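Local coordinates for protein 6-phosphogluconate dehydrogenase, NAD-binding (Mycolicibacterium smegmatis MC2 155, PDB 6SMT) that reduces imines with S-enantioselectivity, using NADPH bound by a Rossmann-type domain with help from a helical C-terminal domain, at residues Gln227-Asp231 against Asp232-Asp236. Sequence-based numbering, arbitrary orientation.
Sequences QRVED and DRHSD
Arg228 runs its chain straight out from CG to NE, chi2 and chi3 both near 180°, while Arg233 bends at chi3 (75°), and these torsions bring the two guanidinium groups face to face just past a Schellman motif that ends helix 204-231. Their planes are 26° apart with centres 3.7 Å from each other, and Arg233 NH2 sits over the middle of the Arg228 group. The positive phi of Asp232 turns the chain back: Arg233 N donates to Arg228 O at 2.9 Å, and Asp232 N donates to Val229 O.

The Arg228 guanidinium then gathers the carbonyls of the departing loop around its edge. NH1 and NH2 both grip Ser235 O, at 2.8 Å from NH1, with the oxygen almost in the guanidinium plane; NH1 also takes Arg233 O at 2.9 Å, and NH2 adds a weak bond to Asp236 O. With NE in a salt bridge to Glu224, the bonds at NE, NH1 and NH2 fix the rotation of this buried group. The acceptors and Glu224 probably ease the closeness of two positive charges. The arrangement ties the helix end to the loop leading toward Ser238, which binds NADPH.

Within the loop, the imidazole of His234 is tied at both nitrogens: ND1 is hydrogen-bonded to Ser286 OG, and NE2 meets a water that donates to Val229 O. A second water joins the arginine stack to the helix end, accepting from Arg233 NE and donating to Asp231 OD2, 2.7 Å from each.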
loop_
_atom_site.group_PDB
_atom_site.type_symbol
_atom_site.label_atom_id
_atom_site.label_comp_id
_atom_site.label_asym_id
_atom_site.label_seq_id
_atom_site.Cartn_x
_atom_site.Cartn_y
_atom_site.Cartn_z
ATOM N N GLN B 227 -0.213 -16.199 -4.656
ATOM C CA GLN B 227 -0.479 -17.557 -5.181
ATOM C C GLN B 227 0.154 -17.714 -6.551
ATOM O O GLN B 227 0.737 -18.754 -6.834
ATOM C CB GLN B 227 -1.967 -17.821 -5.141
ATOM C CG GLN B 227 -2.253 -19.298 -5.512
ATOM C CD GLN B 227 -1.807 -20.227 -4.399
ATOM O OE1 GLN B 227 -2.182 -19.971 -3.254
ATOM N NE2 GLN B 227 -0.930 -21.209 -4.692
ATOM N N ARG B 228 0.035 -16.716 -7.410
ATOM C CA ARG B 228 0.615 -16.777 -8.750
ATOM C C ARG B 228 2.119 -16.854 -8.694
ATOM O O ARG B 228 2.719 -17.571 -9.490
ATOM C CB ARG B 228 0.136 -15.565 -9.549
ATOM C CG ARG B 228 -1.317 -15.620 -9.975
ATOM C CD ARG B 228 -1.713 -14.407 -10.767
ATOM N NE ARG B 228 -2.965 -14.449 -11.534
ATOM C CZ ARG B 228 -3.057 -14.913 -12.793
ATOM N NH1 ARG B 228 -2.029 -15.539 -13.357
ATOM N NH2 ARG B 228 -4.193 -14.731 -13.453
ATOM N N VAL B 229 2.712 -16.107 -7.807
ATOM C CA VAL B 229 4.183 -16.179 -7.636
ATOM C C VAL B 229 4.598 -17.561 -7.166
ATOM O O VAL B 229 5.533 -18.167 -7.771
ATOM C CB VAL B 229 4.627 -15.068 -6.696
ATOM C CG1 VAL B 229 6.062 -15.288 -6.275
ATOM C CG2 VAL B 229 4.486 -13.715 -7.301
ATOM N N GLU B 230 3.865 -18.142 -6.223
ATOM C CA GLU B 230 4.208 -19.512 -5.762
ATOM C C GLU B 230 4.021 -20.569 -6.820
ATOM O O GLU B 230 4.852 -21.481 -6.872
ATOM C CB GLU B 230 3.302 -19.887 -4.610
ATOM C CG GLU B 230 4.011 -19.528 -3.363
ATOM C CD GLU B 230 3.374 -19.946 -2.037
ATOM O OE1 GLU B 230 2.200 -20.466 -2.031
ATOM O OE2 GLU B 230 4.049 -19.782 -1.052
ATOM N N ASP B 231 2.989 -20.448 -7.640
ATOM C CA ASP B 231 2.577 -21.384 -8.696
ATOM C C ASP B 231 3.412 -21.116 -9.947
ATOM O O ASP B 231 3.376 -21.952 -10.849
ATOM C CB ASP B 231 1.074 -21.293 -9.011
ATOM C CG ASP B 231 0.144 -21.758 -7.907
ATOM O OD1 ASP B 231 0.652 -22.490 -7.076
ATOM O OD2 ASP B 231 -1.080 -21.457 -7.962
ATOM N N ASP B 232 4.123 -19.997 -10.029
ATOM C CA ASP B 232 4.742 -19.556 -11.287
ATOM C C ASP B 232 3.677 -19.518 -12.370
ATOM O O ASP B 232 3.880 -20.082 -13.434
ATOM C CB ASP B 232 5.884 -20.484 -11.744
ATOM C CG ASP B 232 6.800 -19.865 -12.799
ATOM O OD1 ASP B 232 6.799 -18.629 -12.934
ATOM O OD2 ASP B 232 7.493 -20.646 -13.516
ATOM N N ARG B 233 2.535 -18.876 -12.108
ATOM C CA ARG B 233 1.356 -18.910 -12.977
ATOM C C ARG B 233 0.983 -17.439 -13.242
ATOM O O ARG B 233 0.317 -16.857 -12.378
ATOM C CB ARG B 233 0.179 -19.661 -12.350
ATOM C CG ARG B 233 -0.990 -19.753 -13.301
ATOM C CD ARG B 233 -2.210 -20.311 -12.657
ATOM N NE ARG B 233 -2.875 -19.380 -11.775
ATOM C CZ ARG B 233 -3.779 -18.494 -12.152
ATOM N NH1 ARG B 233 -4.225 -18.390 -13.430
ATOM N NH2 ARG B 233 -4.323 -17.792 -11.193
ATOM N N HIS B 234 1.403 -16.898 -14.380
ATOM C CA HIS B 234 1.203 -15.474 -14.722
ATOM C C HIS B 234 0.272 -15.318 -15.914
ATOM O O HIS B 234 0.130 -14.197 -16.390
ATOM C CB HIS B 234 2.557 -14.815 -14.896
ATOM C CG HIS B 234 3.431 -15.003 -13.692
ATOM N ND1 HIS B 234 3.233 -14.333 -12.548
ATOM C CD2 HIS B 234 4.440 -15.871 -13.469
ATOM C CE1 HIS B 234 4.146 -14.685 -11.663
ATOM N NE2 HIS B 234 4.902 -15.643 -12.186
ATOM N N SER B 235 -0.337 -16.386 -16.389
ATOM C CA SER B 235 -1.243 -16.340 -17.541
ATOM C C SER B 235 -2.705 -16.091 -17.158
ATOM O O SER B 235 -3.022 -15.919 -15.985
ATOM C CB SER B 235 -1.105 -17.693 -18.278
ATOM O OG SER B 235 -1.196 -18.745 -17.314
ATOM N N ASP B 236 -3.600 -15.994 -18.155
ATOM C CA ASP B 236 -5.048 -15.731 -17.931
ATOM C C ASP B 236 -5.198 -14.490 -17.033
ATOM O O ASP B 236 -5.899 -14.517 -16.060
ATOM C CB ASP B 236 -5.755 -16.933 -17.337
ATOM C CG ASP B 236 -5.661 -18.154 -18.286
ATOM O OD1 ASP B 236 -5.970 -17.975 -19.464
ATOM O OD2 ASP B 236 -5.191 -19.272 -17.850
HETATM O O HOH W 1 6.751 -16.862 -10.062
HETATM O O HOH W 2 -1.970 -19.254 -9.257
#